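Local atomic coordinates of DUF917 domain-containing protein (Chromobacterium violaceum, PDB entry 2O3I), a protein that is of unknown function but belongs to the DUF917 family, with N- and C-terminal domains resembling those of S-methyl thiohydantoin desulfurase. Residues Gly125-Ala137 with Gly218-Leu230; Gln15-Ile29 with Glu327-Gly339. The protein carries 2 engineered substitutions. One frame throughout, in Å; residues are numbered along the deposited sequence.

Interaction 1: residues Gly125-Ala137 with Gly218-Leu230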
loop_
_atom_site.group_PDB
_atom_site.type_symbol
_atom_site.label_atom_id
_atom_site.label_comp_id
_atom_site.label_asym_id
_atom_site.label_seq_id
_atom_site.Cartn_x
_atom_site.Cartn_y
_atom_site.Cartn_z
ATOM N N GLY A 125 10.763 -25.571 11.043
ATOM C CA GLY A 125 10.818 -26.340 12.272
ATOM C C GLY A 125 9.763 -25.910 13.279
ATOM O O GLY A 125 10.002 -25.922 14.490
ATOM N N LEU A 126 8.588 -25.533 12.783
ATOM C CA LEU A 126 7.502 -25.101 13.656
ATOM C C LEU A 126 6.394 -26.141 13.655
ATOM O O LEU A 126 6.470 -27.150 12.960
ATOM C CB LEU A 126 6.928 -23.768 13.170
ATOM C CG LEU A 126 7.933 -22.668 12.803
ATOM C CD1 LEU A 126 7.192 -21.501 12.172
ATOM C CD2 LEU A 126 8.693 -22.211 14.037
ATOM N N ALA A 127 5.362 -25.892 14.447
ATOM C CA ALA A 127 4.223 -26.790 14.495
ATOM C C ALA A 127 3.002 -26.016 13.996
ATOM O O ALA A 127 2.849 -24.825 14.279
ATOM C CB ALA A 127 3.994 -27.291 15.923
ATOM N N VAL A 128 2.153 -26.690 13.230
ATOM C CA VAL A 128 0.942 -26.072 12.702
ATOM C C VAL A 128 -0.194 -26.384 13.672
ATOM O O VAL A 128 -0.296 -27.499 14.179
ATOM C CB VAL A 128 0.612 -26.624 11.293
ATOM C CG1 VAL A 128 0.566 -28.141 11.334
ATOM C CG2 VAL A 128 -0.719 -26.060 10.801
ATOM N N VAL A 129 -1.032 -25.391 13.950
ATOM C CA VAL A 129 -2.141 -25.583 14.875
ATOM C C VAL A 129 -3.332 -26.233 14.173
ATOM O O VAL A 129 -3.659 -25.870 13.049
ATOM C CB VAL A 129 -2.562 -24.234 15.487
ATOM C CG1 VAL A 129 -3.754 -24.419 16.419
ATOM C CG2 VAL A 129 -1.379 -23.631 16.237
ATOM N N ASP A 130 -3.964 -27.205 14.829
ATOM C CA ASP A 130 -5.117 -27.897 14.252
ATOM C C ASP A 130 -6.309 -26.991 14.463
ATOM O O ASP A 130 -7.109 -27.195 15.379
ATOM C CB ASP A 130 -5.340 -29.258 14.940
ATOM C CG ASP A 130 -6.405 -30.112 14.237
ATOM O OD1 ASP A 130 -6.908 -29.702 13.170
ATOM O OD2 ASP A 130 -6.741 -31.205 14.748
ATOM N N ALA A 131 -6.412 -25.980 13.602
ATOM C CA ALA A 131 -7.473 -24.993 13.677
ATOM C C ALA A 131 -7.277 -23.955 12.590
ATOM O O ALA A 131 -6.300 -24.003 11.847
ATOM C CB ALA A 131 -7.437 -24.299 15.038
ATOM N N ASP A 132 -8.225 -23.020 12.505
ATOM C CA ASP A 132 -8.157 -21.903 11.577
ATOM C C ASP A 132 -9.222 -20.877 11.960
ATOM O O ASP A 132 -10.037 -21.120 12.853
ATOM C CB ASP A 132 -8.311 -22.345 10.114
ATOM C CG ASP A 132 -9.703 -22.808 9.782
ATOM O OD1 ASP A 132 -9.902 -24.033 9.705
ATOM O OD2 ASP A 132 -10.597 -21.946 9.596
ATOM N N GLY A 133 -9.209 -19.736 11.285
ATOM C CA GLY A 133 -10.129 -18.657 11.605
ATOM C C GLY A 133 -11.629 -18.729 11.363
ATOM O O GLY A 133 -12.335 -17.792 11.744
ATOM N N ALA A 134 -12.141 -19.804 10.771
ATOM C CA ALA A 134 -13.577 -19.861 10.507
ATOM C C ALA A 134 -14.147 -21.256 10.328
ATOM O O ALA A 134 -15.327 -21.488 10.588
ATOM C CB ALA A 134 -13.897 -19.030 9.272
ATOM N N GLY A 135 -13.312 -22.190 9.890
ATOM C CA GLY A 135 -13.799 -23.537 9.650
ATOM C C GLY A 135 -14.267 -23.589 8.205
ATOM O O GLY A 135 -14.749 -24.615 7.723
ATOM N N ARG A 136 -14.135 -22.451 7.525
ATOM C CA ARG A 136 -14.502 -22.309 6.118
ATOM C C ARG A 136 -13.582 -21.261 5.497
ATOM O O ARG A 136 -12.680 -20.746 6.171
ATOM C CB ARG A 136 -15.962 -21.855 5.971
ATOM C CG ARG A 136 -16.313 -20.608 6.765
ATOM C CD ARG A 136 -17.609 -19.982 6.276
ATOM N NE ARG A 136 -17.471 -19.515 4.899
ATOM C CZ ARG A 136 -18.484 -19.182 4.106
ATOM N NH1 ARG A 136 -19.730 -19.257 4.547
ATOM N NH2 ARG A 136 -18.246 -18.800 2.858
ATOM N N ALA A 137 -13.793 -20.961 4.223
ATOM C CA ALA A 137 -12.997 -19.947 3.544
ATOM C C ALA A 137 -13.880 -18.708 3.479
ATOM O O ALA A 137 -15.084 -18.816 3.241
ATOM C CB ALA A 137 -12.613 -20.402 2.150
ATOM N N GLY A 218 -8.902 -17.725 22.771
ATOM C CA GLY A 218 -10.033 -16.934 22.319
ATOM C C GLY A 218 -9.954 -16.586 20.849
ATOM O O GLY A 218 -10.972 -16.363 20.198
ATOM N N ALA A 219 -8.740 -16.556 20.316
ATOM C CA ALA A 219 -8.534 -16.204 18.915
ATOM C C ALA A 219 -8.906 -17.328 17.957
ATOM O O ALA A 219 -9.311 -17.075 16.825
ATOM C CB ALA A 219 -7.085 -15.788 18.695
ATOM N N LEU A 220 -8.778 -18.568 18.419
ATOM C CA LEU A 220 -9.094 -19.722 17.597
ATOM C C LEU A 220 -10.196 -20.585 18.216
ATOM O O LEU A 220 -9.939 -21.699 18.675
ATOM C CB LEU A 220 -7.832 -20.573 17.375
ATOM C CG LEU A 220 -6.720 -20.083 16.427
ATOM C CD1 LEU A 220 -6.164 -18.761 16.891
ATOM C CD2 LEU A 220 -5.595 -21.105 16.386
ATOM N N PRO A 221 -11.442 -20.078 18.247
ATOM C CA PRO A 221 -12.510 -20.898 18.830
ATOM C C PRO A 221 -12.931 -22.089 17.962
ATOM O O PRO A 221 -13.523 -23.044 18.468
ATOM C CB PRO A 221 -13.641 -19.899 19.037
ATOM C CG PRO A 221 -13.400 -18.877 17.950
ATOM C CD PRO A 221 -11.909 -18.704 17.989
ATOM N N VAL A 222 -12.631 -22.040 16.664
ATOM C CA VAL A 222 -12.996 -23.139 15.768
ATOM C C VAL A 222 -11.798 -24.075 15.635
ATOM O O VAL A 222 -10.806 -23.764 14.970
ATOM C CB VAL A 222 -13.427 -22.608 14.397
ATOM C CG1 VAL A 222 -13.985 -23.747 13.541
ATOM C CG2 VAL A 222 -14.477 -21.514 14.585
ATOM N N ARG A 223 -11.914 -25.245 16.254
ATOM C CA ARG A 223 -10.811 -26.197 16.291
ATOM C C ARG A 223 -10.982 -27.557 15.629
ATOM O O ARG A 223 -12.093 -27.983 15.316
ATOM C CB ARG A 223 -10.422 -26.393 17.752
ATOM C CG ARG A 223 -10.306 -25.072 18.473
ATOM C CD ARG A 223 -10.014 -25.238 19.937
ATOM N NE ARG A 223 -9.792 -23.940 20.565
ATOM C CZ ARG A 223 -9.446 -23.772 21.838
ATOM N NH1 ARG A 223 -9.283 -24.827 22.633
ATOM N NH2 ARG A 223 -9.259 -22.545 22.312
ATOM N N GLY A 224 -9.849 -28.231 15.437
ATOM C CA GLY A 224 -9.841 -29.551 14.823
ATOM C C GLY A 224 -10.204 -29.515 13.354
ATOM O O GLY A 224 -10.568 -30.530 12.773
ATOM N N THR A 225 -10.078 -28.340 12.747
ATOM C CA THR A 225 -10.420 -28.160 11.340
ATOM C C THR A 225 -9.447 -28.830 10.383
ATOM O O THR A 225 -9.833 -29.256 9.293
ATOM C CB THR A 225 -10.502 -26.673 10.995
ATOM O OG1 THR A 225 -9.232 -26.053 11.249
ATOM C CG2 THR A 225 -11.582 -25.999 11.837
ATOM N N LEU A 226 -8.183 -28.928 10.778
ATOM C CA LEU A 226 -7.213 -29.568 9.909
ATOM C C LEU A 226 -7.452 -31.080 9.920
ATOM O O LEU A 226 -7.535 -31.706 8.858
ATOM C CB LEU A 226 -5.783 -29.234 10.354
ATOM C CG LEU A 226 -4.667 -29.597 9.362
ATOM C CD1 LEU A 226 -3.446 -28.750 9.643
ATOM C CD2 LEU A 226 -4.338 -31.086 9.441
ATOM N N SER A 227 -7.583 -31.667 11.107
ATOM C CA SER A 227 -7.804 -33.105 11.199
ATOM C C SER A 227 -9.113 -33.582 10.546
ATOM O O SER A 227 -9.141 -34.629 9.889
ATOM C CB SER A 227 -7.729 -33.562 12.661
ATOM O OG SER A 227 -8.477 -32.720 13.512
ATOM N N ARG A 228 -10.196 -32.829 10.706
ATOM C CA ARG A 228 -11.443 -33.245 10.081
ATOM C C ARG A 228 -11.302 -33.137 8.554
ATOM O O ARG A 228 -11.896 -33.909 7.811
ATOM C CB ARG A 228 -12.619 -32.397 10.572
ATOM C CG ARG A 228 -12.584 -30.983 10.095
ATOM C CD ARG A 228 -13.962 -30.347 10.105
ATOM N NE ARG A 228 -13.910 -29.138 9.296
ATOM C CZ ARG A 228 -14.734 -28.109 9.416
ATOM N NH1 ARG A 228 -15.700 -28.130 10.320
ATOM N NH2 ARG A 228 -14.564 -27.045 8.643
ATOM N N ALA A 229 -10.512 -32.179 8.086
ATOM C CA ALA A 229 -10.301 -32.034 6.649
ATOM C C ALA A 229 -9.568 -33.272 6.139
ATOM O O ALA A 229 -9.862 -33.770 5.052
ATOM C CB ALA A 229 -9.481 -30.786 6.351
ATOM N N LEU A 230 -8.615 -33.760 6.932
ATOM C CA LEU A 230 -7.836 -34.941 6.579
ATOM C C LEU A 230 -8.675 -36.221 6.604
ATOM O O LEU A 230 -8.534 -37.085 5.735
ATOM C CB LEU A 230 -6.643 -35.088 7.534
ATOM C CG LEU A 230 -5.765 -36.333 7.344
ATOM C CD1 LEU A 230 -5.084 -36.299 5.970
ATOM C CD2 LEU A 230 -4.730 -36.399 8.468
HETATM O O HOH W 1 -11.205 -20.047 15.122
#
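Asp130 OD1 is gripped by two N-H groups of the first turn of helix 225-237: Ser227 N at 2.9 Å, on the syn side but 31° out of the carboxylate plane, and, weakly, Leu226 N. OD2 takes the hydroxyl OG of Ser227 at 2.6 Å on its syn lone pair. With CG anti to the backbone N (chi1 -172°), the carboxylate lies over the start of the helix, where it meets the N-H groups of the first turn. Gly224, the N-cap residue, adds a backbone bond from its N to Asp130 O at 2.9 Å, a bond that belongs to the single beta bridge between Ala131 and Arg223.

Asp132 makes the second polar cluster. Thr225 OG1 donates to its OD1 (2.6 Å) from the anti side, well out of the carboxylate plane, the two side chains crossing obliquely, and Ser109 is a further partner of OD1. OD2 accepts from Ala134 N, which closes an Asx turn, and from Gly135 N at 2.7 Å, which extends it to an Asx motif. A water joins Asp132 O to Val222 N. Past this turn, Arg228 NH2 reaches Gly135 O at the guanidinium edge in a weak bond.

Apolar groups line the other end: Leu220 CD2 meets Val129 CG1 at 3.8 Å and also touches the methyl of Ala131, while Leu226 CD1 and Val128 CG2 approach tip to tip. Strand 127-129 lies between strands 49-52 and 101-105 in the mixed sheet, and Phe114 of helix 111-124 packs on Asp132, Thr225 and Leu226.

Interaction 2: residues Gln15-Ile29 with Glu327-Gly339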
loop_
_atom_site.group_PDB
_atom_site.type_symbol
_atom_site.label_atom_id
_atom_site.label_comp_id
_atom_site.label_asym_id
_atom_site.label_seq_id
_atom_site.Cartn_x
_atom_site.Cartn_y
_atom_site.Cartn_z
ATOM N N GLN A 15 -8.041 -32.184 -0.320
ATOM C CA GLN A 15 -9.350 -32.583 -0.837
ATOM C C GLN A 15 -10.439 -32.248 0.170
ATOM O O GLN A 15 -11.447 -31.621 -0.168
ATOM C CB GLN A 15 -9.398 -34.086 -1.115
ATOM C CG GLN A 15 -8.541 -34.559 -2.275
ATOM C CD GLN A 15 -9.347 -35.324 -3.311
ATOM O OE1 GLN A 15 -8.807 -36.152 -4.045
ATOM N NE2 GLN A 15 -10.643 -35.039 -3.383
ATOM N N GLY A 16 -10.222 -32.683 1.410
ATOM C CA GLY A 16 -11.183 -32.440 2.466
ATOM C C GLY A 16 -11.332 -30.958 2.736
ATOM O O GLY A 16 -12.447 -30.465 2.898
ATOM N N ALA A 17 -10.203 -30.253 2.771
ATOM C CA ALA A 17 -10.186 -28.814 3.031
ATOM C C ALA A 17 -10.917 -28.046 1.938
ATOM O O ALA A 17 -11.527 -27.009 2.207
ATOM C CB ALA A 17 -8.737 -28.306 3.156
ATOM N N CYS A 18 -10.837 -28.555 0.710
ATOM C CA CYS A 18 -11.505 -27.934 -0.428
ATOM C C CYS A 18 -13.016 -27.980 -0.190
ATOM O O CYS A 18 -13.713 -26.981 -0.383
ATOM C CB CYS A 18 -11.150 -28.674 -1.726
ATOM S SG CYS A 18 -11.984 -28.048 -3.236
ATOM N N PHE A 19 -13.519 -29.136 0.236
ATOM C CA PHE A 19 -14.941 -29.267 0.505
ATOM C C PHE A 19 -15.359 -28.352 1.663
ATOM O O PHE A 19 -16.445 -27.781 1.643
ATOM C CB PHE A 19 -15.305 -30.723 0.828
ATOM C CG PHE A 19 -16.781 -30.946 1.018
ATOM C CD1 PHE A 19 -17.643 -30.948 -0.075
ATOM C CD2 PHE A 19 -17.319 -31.090 2.298
ATOM C CE1 PHE A 19 -19.020 -31.084 0.104
ATOM C CE2 PHE A 19 -18.691 -31.225 2.484
ATOM C CZ PHE A 19 -19.543 -31.220 1.387
ATOM N N PHE A 20 -14.502 -28.205 2.671
ATOM C CA PHE A 20 -14.828 -27.338 3.804
ATOM C C PHE A 20 -14.513 -25.871 3.484
ATOM O O PHE A 20 -14.690 -24.992 4.332
ATOM C CB PHE A 20 -14.055 -27.764 5.072
ATOM C CG PHE A 20 -14.547 -29.058 5.684
ATOM C CD1 PHE A 20 -15.860 -29.177 6.128
ATOM C CD2 PHE A 20 -13.699 -30.160 5.803
ATOM C CE1 PHE A 20 -16.330 -30.376 6.675
ATOM C CE2 PHE A 20 -14.158 -31.362 6.348
ATOM C CZ PHE A 20 -15.481 -31.468 6.785
ATOM N N GLY A 21 -14.062 -25.610 2.262
ATOM C CA GLY A 21 -13.729 -24.251 1.875
ATOM C C GLY A 21 -14.893 -23.412 1.364
ATOM O O GLY A 21 -14.716 -22.236 1.037
ATOM N N SER A 22 -16.081 -24.009 1.305
ATOM C CA SER A 22 -17.283 -23.324 0.828
ATOM C C SER A 22 -17.052 -22.658 -0.538
ATOM O O SER A 22 -17.431 -21.505 -0.751
ATOM C CB SER A 22 -17.738 -22.277 1.852
ATOM O OG SER A 22 -18.986 -21.703 1.488
ATOM N N GLY A 23 -16.411 -23.389 -1.447
ATOM C CA GLY A 23 -16.154 -22.873 -2.780
ATOM C C GLY A 23 -14.867 -22.087 -2.961
ATOM O O GLY A 23 -14.372 -21.959 -4.083
ATOM N N GLY A 24 -14.332 -21.540 -1.874
ATOM C CA GLY A 24 -13.095 -20.791 -1.970
ATOM C C GLY A 24 -11.951 -21.508 -1.268
ATOM O O GLY A 24 -11.919 -22.741 -1.216
ATOM N N GLY A 25 -11.000 -20.743 -0.738
ATOM C CA GLY A 25 -9.880 -21.349 -0.033
ATOM C C GLY A 25 -8.682 -21.779 -0.871
ATOM O O GLY A 25 -7.802 -22.480 -0.374
ATOM N N GLY A 26 -8.640 -21.367 -2.135
ATOM C CA GLY A 26 -7.526 -21.734 -2.990
ATOM C C GLY A 26 -7.812 -22.998 -3.770
ATOM O O GLY A 26 -8.486 -23.894 -3.275
ATOM N N THR A 27 -7.291 -23.074 -4.990
ATOM C CA THR A 27 -7.504 -24.233 -5.853
ATOM C C THR A 27 -6.666 -25.428 -5.439
ATOM O O THR A 27 -5.562 -25.279 -4.903
ATOM C CB THR A 27 -7.140 -23.931 -7.314
ATOM O OG1 THR A 27 -5.722 -23.758 -7.416
ATOM C CG2 THR A 27 -7.840 -22.662 -7.798
HETATM N N MSE A 28 -7.201 -26.617 -5.693
HETATM C CA MSE A 28 -6.492 -27.845 -5.388
HETATM C C MSE A 28 -5.306 -27.900 -6.341
HETATM O O MSE A 28 -4.267 -28.486 -6.040
HETATM C CB MSE A 28 -7.405 -29.051 -5.608
HETATM C CG MSE A 28 -8.508 -29.184 -4.577
HETATM SE SE MSE A 28 -9.841 -30.488 -5.089
HETATM C CE MSE A 28 -8.902 -32.114 -4.650
ATOM N N ILE A 29 -5.472 -27.264 -7.494
ATOM C CA ILE A 29 -4.428 -27.225 -8.504
ATOM C C ILE A 29 -3.139 -26.648 -7.930
ATOM O O ILE A 29 -2.080 -27.267 -8.015
ATOM C CB ILE A 29 -4.877 -26.382 -9.700
ATOM C CG1 ILE A 29 -6.222 -26.917 -10.216
ATOM C CG2 ILE A 29 -3.799 -26.405 -10.781
ATOM C CD1 ILE A 29 -6.873 -26.087 -11.315
ATOM N N GLU A 327 -17.449 -41.243 -10.563
ATOM C CA GLU A 327 -16.107 -41.713 -10.244
ATOM C C GLU A 327 -15.137 -40.571 -10.509
ATOM O O GLU A 327 -15.199 -39.926 -11.554
ATOM C CB GLU A 327 -15.737 -42.914 -11.119
ATOM C CG GLU A 327 -16.729 -44.076 -11.062
ATOM C CD GLU A 327 -16.607 -44.926 -9.804
ATOM O OE1 GLU A 327 -17.466 -45.814 -9.606
ATOM O OE2 GLU A 327 -15.656 -44.717 -9.018
ATOM N N GLY A 328 -14.249 -40.312 -9.559
ATOM C CA GLY A 328 -13.289 -39.240 -9.747
ATOM C C GLY A 328 -13.455 -38.098 -8.764
ATOM O O GLY A 328 -14.136 -38.235 -7.750
ATOM N N GLN A 329 -12.828 -36.969 -9.073
ATOM C CA GLN A 329 -12.887 -35.789 -8.221
ATOM C C GLN A 329 -14.332 -35.452 -7.879
ATOM O O GLN A 329 -15.144 -35.180 -8.760
ATOM C CB GLN A 329 -12.218 -34.603 -8.922
ATOM C CG GLN A 329 -11.967 -33.397 -8.020
ATOM C CD GLN A 329 -11.192 -33.756 -6.764
ATOM O OE1 GLN A 329 -10.113 -34.347 -6.831
ATOM N NE2 GLN A 329 -11.740 -33.396 -5.608
ATOM N N HIS A 330 -14.639 -35.470 -6.587
ATOM C CA HIS A 330 -15.982 -35.186 -6.097
ATOM C C HIS A 330 -16.147 -33.756 -5.601
ATOM O O HIS A 330 -17.243 -33.198 -5.681
ATOM C CB HIS A 330 -16.334 -36.156 -4.964
ATOM C CG HIS A 330 -16.285 -37.600 -5.364
ATOM N ND1 HIS A 330 -17.086 -38.128 -6.355
ATOM C CD2 HIS A 330 -15.534 -38.629 -4.900
ATOM C CE1 HIS A 330 -16.831 -39.419 -6.485
ATOM N NE2 HIS A 330 -15.893 -39.746 -5.614
ATOM N N VAL A 331 -15.062 -33.175 -5.084
ATOM C CA VAL A 331 -15.087 -31.812 -4.548
ATOM C C VAL A 331 -14.279 -30.797 -5.367
ATOM O O VAL A 331 -13.171 -31.071 -5.833
ATOM C CB VAL A 331 -14.603 -31.786 -3.072
ATOM C CG1 VAL A 331 -15.452 -32.734 -2.248
ATOM C CG2 VAL A 331 -13.118 -32.165 -2.977
ATOM N N PHE A 332 -14.856 -29.610 -5.529
ATOM C CA PHE A 332 -14.234 -28.552 -6.311
ATOM C C PHE A 332 -14.463 -27.178 -5.699
ATOM O O PHE A 332 -15.516 -26.910 -5.117
ATOM C CB PHE A 332 -14.836 -28.508 -7.720
ATOM C CG PHE A 332 -14.557 -29.715 -8.558
ATOM C CD1 PHE A 332 -13.531 -29.693 -9.503
ATOM C CD2 PHE A 332 -15.345 -30.855 -8.446
ATOM C CE1 PHE A 332 -13.292 -30.790 -10.326
ATOM C CE2 PHE A 332 -15.119 -31.962 -9.262
ATOM C CZ PHE A 332 -14.090 -31.930 -10.206
ATOM N N SER A 333 -13.472 -26.307 -5.843
ATOM C CA SER A 333 -13.612 -24.931 -5.392
ATOM C C SER A 333 -14.107 -24.271 -6.679
ATOM O O SER A 333 -13.979 -24.850 -7.757
ATOM C CB SER A 333 -12.259 -24.326 -5.006
ATOM O OG SER A 333 -11.464 -24.091 -6.158
ATOM N N ASN A 334 -14.671 -23.078 -6.580
ATOM C CA ASN A 334 -15.151 -22.392 -7.773
ATOM C C ASN A 334 -14.035 -22.288 -8.814
ATOM O O ASN A 334 -14.277 -22.439 -10.013
ATOM C CB ASN A 334 -15.677 -21.011 -7.401
ATOM C CG ASN A 334 -16.958 -21.088 -6.598
ATOM O OD1 ASN A 334 -17.094 -20.449 -5.553
ATOM N ND2 ASN A 334 -17.911 -21.880 -7.086
ATOM N N GLY A 335 -12.815 -22.038 -8.356
ATOM C CA GLY A 335 -11.708 -21.954 -9.286
ATOM C C GLY A 335 -11.467 -23.302 -9.957
ATOM O O GLY A 335 -11.187 -23.367 -11.158
ATOM N N ASP A 336 -11.587 -24.383 -9.189
ATOM C CA ASP A 336 -11.367 -25.719 -9.728
ATOM C C ASP A 336 -12.406 -26.148 -10.766
ATOM O O ASP A 336 -12.106 -26.957 -11.644
ATOM C CB ASP A 336 -11.315 -26.752 -8.597
ATOM C CG ASP A 336 -10.051 -26.641 -7.762
ATOM O OD1 ASP A 336 -10.160 -26.356 -6.551
ATOM O OD2 ASP A 336 -8.949 -26.838 -8.318
ATOM N N LEU A 337 -13.622 -25.617 -10.669
ATOM C CA LEU A 337 -14.670 -25.970 -11.629
ATOM C C LEU A 337 -14.395 -25.439 -13.030
ATOM O O LEU A 337 -14.796 -26.057 -14.008
ATOM C CB LEU A 337 -16.043 -25.468 -11.169
ATOM C CG LEU A 337 -16.795 -26.266 -10.099
ATOM C CD1 LEU A 337 -18.162 -25.637 -9.890
ATOM C CD2 LEU A 337 -16.949 -27.719 -10.527
ATOM N N SER A 338 -13.721 -24.299 -13.134
ATOM C CA SER A 338 -13.404 -23.730 -14.445
ATOM C C SER A 338 -12.527 -24.712 -15.233
ATOM O O SER A 338 -11.630 -25.340 -14.670
ATOM C CB SER A 338 -12.682 -22.392 -14.278
ATOM N N GLY A 339 -12.784 -24.845 -16.533
ATOM C CA GLY A 339 -11.997 -25.771 -17.333
ATOM C C GLY A 339 -11.897 -25.481 -18.822
ATOM O O GLY A 339 -12.191 -24.373 -19.281
HETATM O O HOH W 2 -12.543 -20.422 -5.851
#
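Asp336 binds the backbone of Met28, a selenomethionine, with OD1 accepting from Met28 N at 3.1 Å on its syn lone pair, the N-H...O angle being 164°; OD2 is a weaker second acceptor. OD1 is also met by Ser333 OG at 2.6 Å, from above the carboxylate plane. Nearby, Asn334 N donates to Gly23 O at 2.8 Å, in the carbonyl plane, and a water links that oxygen to Gly335 N.

Ser333 and Asp336 form a capping box at the start of the short, weakly bonded helix around 334-337: Asp336 N returns a bond to Ser333 OG (3.0 Å), while Ser333 N gives a weak one to Asp336 OD1. Asp336 ties this box to the first residue of helix 28-35, whose N-cap, Thr27, holds Asn75 and Ser30 through OG1. Between the two helices of segment 15-29 runs a glycine-rich loop; the positive phi of Gly23 (88°) suits a glycine.

Outward, Val331 fits against helix 10-19. Its CG1 lies 3.6 Å from Phe19 CD1, the side chains crossing at about a right angle, and its CG2 rests against Gln15 O and Cys18 CB. Cys18 SG packs on the Phe332-Ser333 peptide. Met28 bends at chi3 (78°), laying CE against the Gln329 amide.

Both interactions are buried and join the N-terminal family region to the C-terminal one. In each an aspartate accepts from backbone N-H at a helix start, two residues in interaction 1 and one in interaction 2, but the roles are exchanged: the N-terminal segment supplies the acid in the first, the C-terminal one in the second. Interaction 1 fixes the chain that follows strand 127-129 to a long helix and is richer in hydrogen bonds; interaction 2 joins a glycine-rich loop and its flanking helices to a short, weakly bonded helix. Their centres lie about 18 Å apart, yet Ala137 packs on Gly21 and Gly25, and Arg228 makes a cation-pi contact with Phe20. Helix 225-237 serves both, Leu236 packing on Val331.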